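Local coordinates for protein exopolygalacturonase (Yersinia enterocolitica, PDB 2UVF) that hydrolyses polygalacturonate as an exo-acting glycoside hydrolase of family 28, probably releasing digalacturonic acid from the end of the pectin chain, at residues 387-392 with 417-422; 411-416 with 511-516; 442-447 with 471-476; 497-502 with 515-520. All coordinates share one frame; numbering follows the deposited sequence.

Interaction 1: 387-392 with 417-422; sequences NSQNVM and EQEPMK
The carboxylate of Glu419 lies almost flat on one face of the Gln389 side-chain amide: the planes are 13° apart and Glu419 CD stands 3.4 Å from Gln389 CD. Both chains are extended beyond CG and cross obliquely, so that the two flat ends overlap. In its own plane the Gln389 amide is held by a bond from NE2 to Pro420 O at 2.9 Å, which fixes the rotation of the group, while Glu419 OE1 is satisfied by His363. A second stack sets the amides of Asn387 and Gln418 27° apart, and NE2 of Gln418 is held by Ala415 O. The backbones meet as successive parallel coils of the right-handed β-helix of family 28, at the point where the chain turns a corner at Asn390 and strands 391-394 and 421-427 come together. Gln389 and Lys422 form the parallel bridge. Lys422 N donates to Ser388 O nearly along the C=O axis at 3.0 Å, and Asn390 N donates to Lys422 O at 3.0 Å in the carbonyl plane. Gln389 CA adds a C-H...O contact of 3.1 Å to the same Lys422 O. Met421 is buried beside the bridge. Its CG is anti to the backbone N (chi1 180°), and bends at chi2 and chi3 bring the sulphur back to Ser388, whose N makes a weak 3.5 Å bond to Met421 SD. Met421 CE ends 3.2 Å from Ser388 O and 4.3 Å from Val391 CG2, and Phe385 touches both Met421 and Val391.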
loop_
_atom_site.group_PDB
_atom_site.type_symbol
_atom_site.label_atom_id
_atom_site.label_comp_id
_atom_site.label_asym_id
_atom_site.label_seq_id
_atom_site.Cartn_x
_atom_site.Cartn_y
_atom_site.Cartn_z
ATOM N N ASN A 387 4.715 -11.969 0.473
ATOM C CA ASN A 387 4.397 -13.360 0.080
ATOM C C ASN A 387 2.897 -13.628 0.125
ATOM O O ASN A 387 2.451 -14.705 0.540
ATOM C CB ASN A 387 5.180 -14.395 0.935
ATOM C CG ASN A 387 6.679 -14.295 0.736
ATOM O OD1 ASN A 387 7.252 -15.017 -0.076
ATOM N ND2 ASN A 387 7.317 -13.362 1.444
ATOM N N SER A 388 2.133 -12.627 -0.319
ATOM C CA SER A 388 0.675 -12.650 -0.285
ATOM C C SER A 388 0.094 -12.841 -1.681
ATOM O O SER A 388 0.810 -12.795 -2.680
ATOM C CB SER A 388 0.143 -11.363 0.356
ATOM O OG SER A 388 0.573 -11.277 1.694
ATOM N N GLN A 389 -1.204 -13.078 -1.757
ATOM C CA GLN A 389 -1.816 -13.328 -3.061
ATOM C C GLN A 389 -3.190 -12.726 -3.177
ATOM O O GLN A 389 -3.974 -12.772 -2.236
ATOM C CB GLN A 389 -1.830 -14.827 -3.387
ATOM C CG GLN A 389 -0.474 -15.496 -3.127
ATOM C CD GLN A 389 -0.198 -16.680 -4.012
ATOM O OE1 GLN A 389 -1.116 -17.375 -4.459
ATOM N NE2 GLN A 389 1.079 -16.923 -4.271
ATOM N N ASN A 390 -3.468 -12.146 -4.347
ATOM C CA ASN A 390 -4.762 -11.511 -4.625
ATOM C C ASN A 390 -5.080 -10.388 -3.615
ATOM O O ASN A 390 -5.909 -10.550 -2.730
ATOM C CB ASN A 390 -5.867 -12.590 -4.716
ATOM C CG ASN A 390 -7.215 -12.039 -5.144
ATOM O OD1 ASN A 390 -8.241 -12.382 -4.553
ATOM N ND2 ASN A 390 -7.226 -11.195 -6.178
ATOM N N VAL A 391 -4.386 -9.260 -3.755
ATOM C CA VAL A 391 -4.558 -8.093 -2.872
ATOM C C VAL A 391 -5.038 -6.827 -3.636
ATOM O O VAL A 391 -4.861 -6.686 -4.835
ATOM C CB VAL A 391 -3.290 -7.796 -1.983
ATOM C CG1 VAL A 391 -2.727 -9.097 -1.349
ATOM C CG2 VAL A 391 -2.190 -7.075 -2.766
ATOM N N MET A 392 -5.676 -5.918 -2.924
ATOM C CA MET A 392 -6.345 -4.791 -3.566
ATOM C C MET A 392 -6.290 -3.602 -2.631
ATOM O O MET A 392 -6.543 -3.759 -1.455
ATOM C CB MET A 392 -7.798 -5.161 -3.804
ATOM C CG MET A 392 -8.482 -4.355 -4.838
ATOM S SD MET A 392 -10.250 -4.678 -4.711
ATOM C CE MET A 392 -10.386 -6.313 -5.442
ATOM N N GLU A 417 10.660 -21.365 -0.133
ATOM C CA GLU A 417 9.918 -22.005 0.985
ATOM C C GLU A 417 8.525 -21.365 1.171
ATOM O O GLU A 417 7.700 -21.831 1.973
ATOM C CB GLU A 417 10.714 -21.906 2.304
ATOM C CG GLU A 417 11.953 -22.824 2.385
ATOM C CD GLU A 417 12.838 -22.561 3.618
ATOM O OE1 GLU A 417 14.044 -22.910 3.563
ATOM O OE2 GLU A 417 12.338 -22.020 4.635
ATOM N N GLN A 418 8.288 -20.293 0.409
ATOM C CA GLN A 418 7.108 -19.432 0.534
ATOM C C GLN A 418 6.558 -19.080 -0.857
ATOM O O GLN A 418 7.286 -19.085 -1.853
ATOM C CB GLN A 418 7.460 -18.141 1.308
ATOM C CG GLN A 418 8.830 -18.167 2.045
ATOM C CD GLN A 418 9.346 -16.780 2.401
ATOM O OE1 GLN A 418 8.725 -16.067 3.202
ATOM N NE2 GLN A 418 10.489 -16.396 1.825
ATOM N N GLU A 419 5.259 -18.798 -0.897
ATOM C CA GLU A 419 4.538 -18.326 -2.086
ATOM C C GLU A 419 5.180 -17.122 -2.759
ATOM O O GLU A 419 5.764 -16.275 -2.091
ATOM C CB GLU A 419 3.193 -17.812 -1.631
ATOM C CG GLU A 419 2.023 -18.735 -1.684
ATOM C CD GLU A 419 0.835 -18.057 -1.049
ATOM O OE1 GLU A 419 -0.262 -18.641 -1.061
ATOM O OE2 GLU A 419 1.016 -16.926 -0.520
ATOM N N PRO A 420 5.024 -16.998 -4.088
ATOM C CA PRO A 420 5.389 -15.701 -4.630
ATOM C C PRO A 420 4.362 -14.631 -4.181
ATOM O O PRO A 420 3.214 -14.977 -3.847
ATOM C CB PRO A 420 5.359 -15.937 -6.138
ATOM C CG PRO A 420 4.404 -17.035 -6.329
ATOM C CD PRO A 420 4.548 -17.922 -5.136
ATOM N N MET A 421 4.810 -13.369 -4.104
ATOM C CA MET A 421 3.911 -12.221 -3.955
ATOM C C MET A 421 3.190 -12.043 -5.309
ATOM O O MET A 421 3.758 -11.476 -6.248
ATOM C CB MET A 421 4.730 -10.983 -3.534
ATOM C CG MET A 421 3.975 -9.658 -3.325
ATOM S SD MET A 421 2.641 -9.674 -2.125
ATOM C CE MET A 421 1.209 -9.618 -3.222
ATOM N N LYS A 422 1.954 -12.550 -5.408
ATOM C CA LYS A 422 1.264 -12.678 -6.704
ATOM C C LYS A 422 -0.156 -12.098 -6.717
ATOM O O LYS A 422 -1.025 -12.555 -5.983
ATOM C CB LYS A 422 1.251 -14.164 -7.154
ATOM C CG LYS A 422 0.446 -14.461 -8.422
ATOM C CD LYS A 422 0.490 -15.942 -8.863
ATOM C CE LYS A 422 -0.541 -16.148 -10.000
ATOM N NZ LYS A 422 -0.860 -17.585 -10.385
#

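Interaction 2: 411-416 with 511-516; sequences TGEKAQ and PPAKIP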
loop_
_atom_site.group_PDB
_atom_site.type_symbol
_atom_site.label_atom_id
_atom_site.label_comp_id
_atom_site.label_asym_id
_atom_site.label_seq_id
_atom_site.Cartn_x
_atom_site.Cartn_y
_atom_site.Cartn_z
ATOM N N THR A 411 14.063 -13.229 0.692
ATOM C CA THR A 411 15.423 -12.882 0.293
ATOM C C THR A 411 16.346 -14.103 0.236
ATOM O O THR A 411 16.420 -14.895 1.188
ATOM C CB THR A 411 16.048 -11.763 1.208
ATOM O OG1 THR A 411 16.255 -12.249 2.540
ATOM C CG2 THR A 411 15.142 -10.569 1.293
ATOM N N GLY A 412 17.039 -14.235 -0.890
ATOM C CA GLY A 412 18.073 -15.252 -1.066
ATOM C C GLY A 412 17.548 -16.598 -1.527
ATOM O O GLY A 412 16.455 -16.685 -2.095
ATOM N N GLU A 413 18.330 -17.648 -1.252
ATOM C CA GLU A 413 18.070 -18.999 -1.758
ATOM C C GLU A 413 16.887 -19.695 -1.100
ATOM O O GLU A 413 16.166 -20.438 -1.766
ATOM C CB GLU A 413 19.333 -19.869 -1.647
ATOM C CG GLU A 413 19.418 -21.006 -2.671
ATOM C CD GLU A 413 19.474 -20.530 -4.139
ATOM O OE1 GLU A 413 19.836 -19.365 -4.393
ATOM O OE2 GLU A 413 19.170 -21.336 -5.049
ATOM N N LYS A 414 16.701 -19.470 0.201
ATOM C CA LYS A 414 15.620 -20.116 0.959
ATOM C C LYS A 414 14.228 -19.551 0.652
ATOM O O LYS A 414 13.234 -20.043 1.190
ATOM C CB LYS A 414 15.875 -19.991 2.468
ATOM C CG LYS A 414 17.190 -20.545 2.969
ATOM C CD LYS A 414 17.040 -21.943 3.531
ATOM C CE LYS A 414 18.235 -22.307 4.403
ATOM N NZ LYS A 414 17.979 -23.565 5.160
ATOM N N ALA A 415 14.169 -18.521 -0.196
ATOM C CA ALA A 415 12.947 -17.736 -0.432
ATOM C C ALA A 415 11.723 -18.541 -0.870
ATOM O O ALA A 415 10.623 -18.335 -0.345
ATOM C CB ALA A 415 13.218 -16.596 -1.409
ATOM N N GLN A 416 11.919 -19.462 -1.810
ATOM C CA GLN A 416 10.822 -20.294 -2.357
ATOM C C GLN A 416 10.156 -21.288 -1.368
ATOM O O GLN A 416 9.184 -21.961 -1.730
ATOM C CB GLN A 416 11.236 -20.981 -3.684
ATOM C CG GLN A 416 12.463 -21.897 -3.606
ATOM C CD GLN A 416 13.799 -21.149 -3.634
ATOM O OE1 GLN A 416 13.909 -20.026 -3.138
ATOM N NE2 GLN A 416 14.823 -21.783 -4.208
ATOM N N PRO A 511 21.111 -17.382 3.298
ATOM C CA PRO A 511 21.847 -17.958 2.158
ATOM C C PRO A 511 21.658 -17.155 0.855
ATOM O O PRO A 511 20.516 -16.918 0.446
ATOM C CB PRO A 511 21.248 -19.368 2.020
ATOM C CG PRO A 511 20.687 -19.672 3.362
ATOM C CD PRO A 511 20.174 -18.358 3.888
ATOM N N PRO A 512 22.774 -16.714 0.227
ATOM C CA PRO A 512 22.775 -16.017 -1.068
ATOM C C PRO A 512 21.981 -16.752 -2.150
ATOM O O PRO A 512 21.738 -17.955 -2.031
ATOM C CB PRO A 512 24.259 -15.996 -1.444
ATOM C CG PRO A 512 24.968 -16.002 -0.146
ATOM C CD PRO A 512 24.141 -16.849 0.770
ATOM N N ALA A 513 21.580 -16.032 -3.197
ATOM C CA ALA A 513 20.858 -16.650 -4.309
ATOM C C ALA A 513 21.796 -17.187 -5.393
ATOM O O ALA A 513 22.726 -16.492 -5.824
ATOM C CB ALA A 513 19.841 -15.684 -4.910
ATOM N N LYS A 514 21.528 -18.423 -5.824
ATOM C CA LYS A 514 22.257 -19.081 -6.924
ATOM C C LYS A 514 21.801 -18.564 -8.298
ATOM O O LYS A 514 22.630 -18.108 -9.093
ATOM C CB LYS A 514 22.135 -20.617 -6.840
ATOM C CG LYS A 514 22.734 -21.257 -5.569
ATOM C CD LYS A 514 24.262 -21.043 -5.440
ATOM C CE LYS A 514 25.088 -22.193 -6.040
ATOM N NZ LYS A 514 24.966 -22.328 -7.527
ATOM N N ILE A 515 20.494 -18.651 -8.573
ATOM C CA ILE A 515 19.882 -17.957 -9.720
ATOM C C ILE A 515 19.604 -16.486 -9.329
ATOM O O ILE A 515 18.783 -16.215 -8.433
ATOM C CB ILE A 515 18.572 -18.647 -10.225
ATOM C CG1 ILE A 515 18.826 -20.107 -10.634
ATOM C CG2 ILE A 515 17.939 -17.837 -11.374
ATOM C CD1 ILE A 515 17.573 -20.843 -11.156
ATOM N N PRO A 516 20.289 -15.534 -10.000
ATOM C CA PRO A 516 20.257 -14.115 -9.597
ATOM C C PRO A 516 18.948 -13.342 -9.905
ATOM O O PRO A 516 18.068 -13.832 -10.634
ATOM C CB PRO A 516 21.455 -13.509 -10.343
ATOM C CG PRO A 516 21.641 -14.384 -11.545
ATOM C CD PRO A 516 21.134 -15.763 -11.189
HETATM O O HOH W 1 18.006 -17.278 1.562
#
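Glu413 makes the tight half of this contact between two loops that project from the β-helix: residues 411-416, which follow strand 405-408, and residues 511-516, which lead into strand 518-532. Its backbone N points at Pro511 O over 2.9 Å in an almost straight bond (170°), although it comes from above the carbonyl plane. The side chain starts with CG anti to the backbone N, chi1 -153°, and bends at chi2, which carries the carboxylate across to Lys514. There Lys514 N donates to Glu413 OE1 at a very short 2.4 Å, from above the carboxylate plane, with Ala513 CA only 2.9 Å from the same oxygen. Gly412, with no side chain, lets its CA lie 3.3 Å from Pro511 O. The outer side is looser and solvent-exposed. Lys414 crosses the Pro511 ring with its aliphatic part, CG to CG 3.6 Å, and a water bridges the loops by donating to Thr411 O and Pro511 O while accepting from Lys414 N. Glu413 OE2 and Lys514 NZ remain 6.4 Å apart, so the charges do not pair directly. The carboxylate thus works mainly as acceptor for a backbone N-H, in a compressed contact rather than an ideal bond.

Interaction 3: 442-447 with 471-476; sequences SHTGAW and STIGGG. With ADA (alpha-D-galactopyranuronic acid), chain C; ADA (alpha-D-galactopyranuronic acid), chain B.
Three glycines in a row, Gly474 to Gly476, all with positive phi, run along a turn, and the last two lie against one face of Trp447. The segments are neighbouring loops at the rim of the family 28 right-handed β-helix, where the loops frame the substrate cleft. Thr444 to Trp447 form a type I turn, and Thr444 O is gripped twice: by Trp447 N within the turn at 3.0 Å and by Gly476 N, which comes from above the carbonyl plane, at 2.9 Å. Gly475 CA lies over the indole, 4.1 Å from the centroid of the five-membered ring and 14° off its normal, a CH-π contact; a CB here would clash with Thr444 O and Gly445 O. Further along the same ring system, Trp447 CE3 touches Gly476 O at 3.3 Å. Arg478 makes a cation-π contact with the same Trp447. Nearer the pocket, Ile473 pushes its side chain toward the turn: CD1 comes within 3.1 Å of Ser442 O, and CG2, anti to the backbone N, sits 3.4 Å from Thr444 N. Thr444 OG1 bonds to Ser469 OG. Just before the turn, Ser442 and His443 reach the bound digalacturonate. Ser442 touches the chain B galacturonate with CB, 3.3 Å from O6B of its carboxylate. His443, the centre of an inverse gamma turn, lays one face of its imidazole over the chain C sugar, C1 toward the rim of the ring, and its ND1 bonds to Tyr233 OH. On that sugar, His443 CE1 reaches the ring oxygen O5 at 3.2 Å.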
loop_
_atom_site.group_PDB
_atom_site.type_symbol
_atom_site.label_atom_id
_atom_site.label_comp_id
_atom_site.label_asym_id
_atom_site.label_seq_id
_atom_site.Cartn_x
_atom_site.Cartn_y
_atom_site.Cartn_z
ATOM N N SER A 442 12.689 -4.736 -3.155
ATOM C CA SER A 442 14.065 -5.106 -2.682
ATOM C C SER A 442 14.119 -6.555 -2.216
ATOM O O SER A 442 14.966 -7.311 -2.680
ATOM C CB SER A 442 14.682 -4.167 -1.649
ATOM O OG SER A 442 15.604 -4.873 -0.825
ATOM N N HIS A 443 13.206 -6.929 -1.323
ATOM C CA HIS A 443 12.945 -8.347 -1.010
ATOM C C HIS A 443 12.177 -8.986 -2.177
ATOM O O HIS A 443 10.952 -8.993 -2.177
ATOM C CB HIS A 443 12.152 -8.504 0.309
ATOM C CG HIS A 443 12.913 -8.110 1.544
ATOM N ND1 HIS A 443 12.384 -8.286 2.817
ATOM C CD2 HIS A 443 14.164 -7.577 1.709
ATOM C CE1 HIS A 443 13.269 -7.866 3.709
ATOM N NE2 HIS A 443 14.360 -7.433 3.064
ATOM N N THR A 444 12.899 -9.496 -3.175
ATOM C CA THR A 444 12.265 -10.063 -4.385
ATOM C C THR A 444 12.406 -11.592 -4.547
ATOM O O THR A 444 12.052 -12.153 -5.601
ATOM C CB THR A 444 12.752 -9.358 -5.666
ATOM O OG1 THR A 444 14.178 -9.413 -5.722
ATOM C CG2 THR A 444 12.305 -7.897 -5.690
ATOM N N GLY A 445 12.891 -12.245 -3.487
ATOM C CA GLY A 445 13.141 -13.694 -3.425
ATOM C C GLY A 445 12.208 -14.675 -4.118
ATOM O O GLY A 445 12.605 -15.328 -5.074
ATOM N N ALA A 446 10.983 -14.816 -3.630
ATOM C CA ALA A 446 10.037 -15.773 -4.227
ATOM C C ALA A 446 9.321 -15.252 -5.486
ATOM O O ALA A 446 8.438 -15.929 -6.025
ATOM C CB ALA A 446 9.014 -16.259 -3.187
ATOM N N TRP A 447 9.723 -14.074 -5.962
ATOM C CA TRP A 447 9.079 -13.377 -7.093
ATOM C C TRP A 447 7.933 -12.453 -6.665
ATOM O O TRP A 447 7.086 -12.818 -5.856
ATOM C CB TRP A 447 8.622 -14.344 -8.210
ATOM C CG TRP A 447 9.766 -14.875 -9.055
ATOM C CD1 TRP A 447 10.342 -16.115 -8.973
ATOM C CD2 TRP A 447 10.481 -14.173 -10.095
ATOM N NE1 TRP A 447 11.362 -16.230 -9.893
ATOM C CE2 TRP A 447 11.468 -15.058 -10.595
ATOM C CE3 TRP A 447 10.382 -12.890 -10.647
ATOM C CZ2 TRP A 447 12.352 -14.698 -11.622
ATOM C CZ3 TRP A 447 11.256 -12.532 -11.671
ATOM C CH2 TRP A 447 12.229 -13.435 -12.148
ATOM N N SER A 471 21.543 -8.884 -6.682
ATOM C CA SER A 471 21.799 -10.210 -7.241
ATOM C C SER A 471 21.762 -11.339 -6.199
ATOM O O SER A 471 21.356 -12.465 -6.518
ATOM C CB SER A 471 23.140 -10.220 -7.988
ATOM O OG SER A 471 23.407 -11.482 -8.574
ATOM N N THR A 472 22.172 -11.036 -4.964
ATOM C CA THR A 472 22.127 -12.023 -3.868
ATOM C C THR A 472 20.710 -12.373 -3.386
ATOM O O THR A 472 20.479 -13.493 -2.920
ATOM C CB THR A 472 23.012 -11.633 -2.648
ATOM O OG1 THR A 472 22.684 -10.311 -2.189
ATOM C CG2 THR A 472 24.494 -11.700 -3.008
ATOM N N ILE A 473 19.771 -11.434 -3.505
ATOM C CA ILE A 473 18.371 -11.681 -3.106
ATOM C C ILE A 473 17.657 -12.667 -4.047
ATOM O O ILE A 473 16.794 -13.451 -3.620
ATOM C CB ILE A 473 17.573 -10.359 -2.938
ATOM C CG1 ILE A 473 18.062 -9.621 -1.691
ATOM C CG2 ILE A 473 16.076 -10.642 -2.805
ATOM C CD1 ILE A 473 17.819 -8.143 -1.686
ATOM N N GLY A 474 18.026 -12.636 -5.321
ATOM C CA GLY A 474 17.431 -13.526 -6.307
ATOM C C GLY A 474 15.995 -13.153 -6.596
ATOM O O GLY A 474 15.522 -12.090 -6.170
ATOM N N GLY A 475 15.300 -14.035 -7.310
ATOM C CA GLY A 475 13.930 -13.771 -7.735
ATOM C C GLY A 475 13.853 -12.545 -8.633
ATOM O O GLY A 475 14.576 -12.443 -9.631
ATOM N N GLY A 476 12.989 -11.606 -8.263
ATOM C CA GLY A 476 12.783 -10.400 -9.039
ATOM C C GLY A 476 11.312 -10.043 -9.103
ATOM O O GLY A 476 10.506 -10.525 -8.313
HETATM C C1 ADA C . 12.219 -4.353 3.492
HETATM C C2 ADA C . 10.935 -4.827 2.779
HETATM C C3 ADA C . 9.744 -4.510 3.705
HETATM C C4 ADA C . 9.921 -5.234 5.076
HETATM C C5 ADA C . 11.252 -4.794 5.726
HETATM C C6 ADA C . 11.650 -5.419 7.092
HETATM O O2 ADA C . 10.795 -4.209 1.485
HETATM O O3 ADA C . 8.510 -4.851 3.078
HETATM O O4 ADA C . 9.885 -6.657 4.926
HETATM O O5 ADA C . 12.370 -4.983 4.806
HETATM O O6B ADA C . 12.818 -5.857 7.181
HETATM O O6A ADA C . 10.809 -5.440 8.023
HETATM C C1 ADA B . 12.375 0.512 3.442
HETATM C C2 ADA B . 11.671 -0.382 4.484
HETATM C C3 ADA B . 12.779 -1.188 5.200
HETATM C C4 ADA B . 13.255 -2.239 4.183
HETATM C C5 ADA B . 13.879 -1.457 3.013
HETATM C C6 ADA B . 14.334 -2.412 1.885
HETATM O O1 ADA B . 13.408 1.367 4.014
HETATM O O2 ADA B . 10.855 0.345 5.374
HETATM O O3 ADA B . 12.362 -1.743 6.472
HETATM O O4 ADA B . 12.086 -2.921 3.664
HETATM O O5 ADA B . 12.955 -0.415 2.473
HETATM O O6B ADA B . 13.479 -2.768 1.034
HETATM O O6A ADA B . 15.538 -2.777 1.874
#

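Interaction 4: 497-502 with 515-520; sequences MTLDYA and IPAQFY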
loop_
_atom_site.group_PDB
_atom_site.type_symbol
_atom_site.label_atom_id
_atom_site.label_comp_id
_atom_site.label_asym_id
_atom_site.label_seq_id
_atom_site.Cartn_x
_atom_site.Cartn_y
_atom_site.Cartn_z
ATOM N N MET A 497 14.454 1.180 -11.637
ATOM C CA MET A 497 14.631 -0.259 -11.661
ATOM C C MET A 497 16.127 -0.479 -11.454
ATOM O O MET A 497 16.900 -0.426 -12.411
ATOM C CB MET A 497 14.215 -0.827 -13.012
ATOM C CG MET A 497 12.809 -0.486 -13.469
ATOM S SD MET A 497 12.398 -1.356 -14.998
ATOM C CE MET A 497 12.353 -3.051 -14.461
ATOM N N THR A 498 16.547 -0.672 -10.207
ATOM C CA THR A 498 17.956 -0.945 -9.916
ATOM C C THR A 498 18.164 -2.400 -9.547
ATOM O O THR A 498 17.308 -3.010 -8.901
ATOM C CB THR A 498 18.544 -0.030 -8.827
ATOM O OG1 THR A 498 17.554 0.246 -7.828
ATOM C CG2 THR A 498 19.007 1.274 -9.432
ATOM N N LEU A 499 19.297 -2.945 -9.997
ATOM C CA LEU A 499 19.700 -4.337 -9.749
ATOM C C LEU A 499 21.185 -4.333 -9.399
ATOM O O LEU A 499 22.045 -4.159 -10.275
ATOM C CB LEU A 499 19.452 -5.202 -10.988
ATOM C CG LEU A 499 18.940 -6.639 -10.862
ATOM C CD1 LEU A 499 18.700 -7.215 -12.253
ATOM C CD2 LEU A 499 19.872 -7.540 -10.054
ATOM N N ASP A 500 21.487 -4.516 -8.118
ATOM C CA ASP A 500 22.858 -4.363 -7.639
ATOM C C ASP A 500 23.561 -5.724 -7.329
ATOM O O ASP A 500 23.445 -6.253 -6.215
ATOM C CB ASP A 500 22.901 -3.375 -6.441
ATOM C CG ASP A 500 22.024 -2.108 -6.656
ATOM O OD1 ASP A 500 20.918 -2.213 -7.231
ATOM O OD2 ASP A 500 22.428 -0.997 -6.226
ATOM N N TYR A 501 24.270 -6.270 -8.340
ATOM C CA TYR A 501 25.053 -7.536 -8.263
ATOM C C TYR A 501 26.223 -7.534 -7.302
ATOM O O TYR A 501 27.027 -6.620 -7.323
ATOM C CB TYR A 501 25.590 -7.973 -9.637
ATOM C CG TYR A 501 26.667 -9.099 -9.609
ATOM C CD1 TYR A 501 26.310 -10.428 -9.492
ATOM C CD2 TYR A 501 28.018 -8.822 -9.726
ATOM C CE1 TYR A 501 27.244 -11.430 -9.459
ATOM C CE2 TYR A 501 28.955 -9.826 -9.708
ATOM C CZ TYR A 501 28.558 -11.136 -9.575
ATOM O OH TYR A 501 29.475 -12.156 -9.562
ATOM N N ALA A 502 26.348 -8.585 -6.496
ATOM C CA ALA A 502 27.195 -8.546 -5.297
ATOM C C ALA A 502 28.545 -9.225 -5.466
ATOM O O ALA A 502 29.272 -8.982 -6.420
ATOM C CB ALA A 502 26.489 -9.148 -4.146
ATOM N N ILE A 515 20.494 -18.651 -8.573
ATOM C CA ILE A 515 19.882 -17.957 -9.720
ATOM C C ILE A 515 19.604 -16.486 -9.329
ATOM O O ILE A 515 18.783 -16.215 -8.433
ATOM C CB ILE A 515 18.572 -18.647 -10.225
ATOM C CG1 ILE A 515 18.826 -20.107 -10.634
ATOM C CG2 ILE A 515 17.939 -17.837 -11.374
ATOM C CD1 ILE A 515 17.573 -20.843 -11.156
ATOM N N PRO A 516 20.289 -15.534 -10.000
ATOM C CA PRO A 516 20.257 -14.115 -9.597
ATOM C C PRO A 516 18.948 -13.342 -9.905
ATOM O O PRO A 516 18.068 -13.832 -10.634
ATOM C CB PRO A 516 21.455 -13.509 -10.343
ATOM C CG PRO A 516 21.641 -14.384 -11.545
ATOM C CD PRO A 516 21.134 -15.763 -11.189
ATOM N N ALA A 517 18.845 -12.142 -9.334
ATOM C CA ALA A 517 17.639 -11.319 -9.419
ATOM C C ALA A 517 17.539 -10.614 -10.762
ATOM O O ALA A 517 18.558 -10.296 -11.389
ATOM C CB ALA A 517 17.590 -10.303 -8.272
ATOM N N GLN A 518 16.300 -10.367 -11.184
ATOM C CA GLN A 518 16.009 -9.764 -12.485
ATOM C C GLN A 518 14.615 -9.138 -12.534
ATOM O O GLN A 518 13.663 -9.649 -11.943
ATOM C CB GLN A 518 16.174 -10.798 -13.611
ATOM C CG GLN A 518 15.326 -12.067 -13.433
ATOM C CD GLN A 518 15.884 -13.293 -14.169
ATOM O OE1 GLN A 518 16.010 -13.294 -15.397
ATOM N NE2 GLN A 518 16.197 -14.346 -13.415
ATOM N N PHE A 519 14.520 -8.022 -13.248
ATOM C CA PHE A 519 13.246 -7.384 -13.542
ATOM C C PHE A 519 12.958 -7.492 -15.034
ATOM O O PHE A 519 13.810 -7.183 -15.866
ATOM C CB PHE A 519 13.256 -5.920 -13.101
ATOM C CG PHE A 519 13.459 -5.730 -11.622
ATOM C CD1 PHE A 519 12.469 -6.110 -10.712
ATOM C CD2 PHE A 519 14.636 -5.158 -11.138
ATOM C CE1 PHE A 519 12.650 -5.942 -9.344
ATOM C CE2 PHE A 519 14.825 -4.971 -9.779
ATOM C CZ PHE A 519 13.831 -5.367 -8.876
ATOM N N TYR A 520 11.767 -7.975 -15.363
ATOM C CA TYR A 520 11.340 -8.067 -16.752
ATOM C C TYR A 520 9.817 -7.988 -16.907
ATOM O O TYR A 520 9.058 -8.293 -15.973
ATOM C CB TYR A 520 11.947 -9.301 -17.456
ATOM C CG TYR A 520 11.411 -10.640 -17.021
ATOM C CD1 TYR A 520 10.263 -11.172 -17.603
ATOM C CD2 TYR A 520 12.069 -11.393 -16.039
ATOM C CE1 TYR A 520 9.759 -12.410 -17.198
ATOM C CE2 TYR A 520 11.575 -12.635 -15.631
ATOM C CZ TYR A 520 10.425 -13.133 -16.216
ATOM O OH TYR A 520 9.926 -14.355 -15.813
#
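Apolar packing carries most of this contact, in which side chains of two strands meet across a buried interior. Met497 and Phe519 slide past each other in opposite directions: the bend at chi3 of Met497 (67°) turns the methyl inward, and CE lands 3.3 Å from Phe519 CB. Leu499 points toward the opposing strand, and its CD2 lies 4.0 Å from Ala517 CB while CD1 is 3.7 Å from Gln518 CA. Its chi1, -142°, lies away from a staggered value, consistent with a branch turned to fit the packing.

Contacts of carbon with oxygen form the second group. The two Leu499 methyls straddle Ala517 O, CD1 at 3.2 Å and CD2 at 3.3 Å. Thr498 O meets the Phe519 ring edge-on and in its plane, 3.3 Å from CE2, so a carbonyl faces the slightly positive ring hydrogens.

Backbone pairing is absent between the two segments. The axes of 497-500 and 518-520 pass 7.9 Å apart and run at 154°, too far for a shared sheet. Each strand is bonded to other coils instead, 493-500 to 463-470 and 539-542, and 518-532 to 476-490 and 551-562. Met497 also touches Val554, and Phe519 touches Ala467 and Ser469, residues of adjacent coils. Opposed strands with their side chains interlocking between them, each hydrogen-bonded along the stack rather than across it, are what the hydrophobic interior of a right-handed parallel β-helix looks like.

How the interactions relate
Interactions 1 and 4 lie on the coils of the β-helix, yet differ in chemistry: the first joins successive coils through backbone bonds and stacked polar ends, whereas the fourth is a buried, apolar meeting across the interior. Interactions 2 and 3 belong to the loops, the second at the surface with a water and charged side chains, the third partly buried and reaching the sugar. Interaction 3 links the rest: Met421 N probably bonds to Trp447 O, Gly412 N to Ile473 O, and Gln518 N to Gly475 O, joining it to interactions 1, 2 and 4. Interactions 2 and 4 share Ile515 and Pro516, where an exposed loop leads toward strand 518-532.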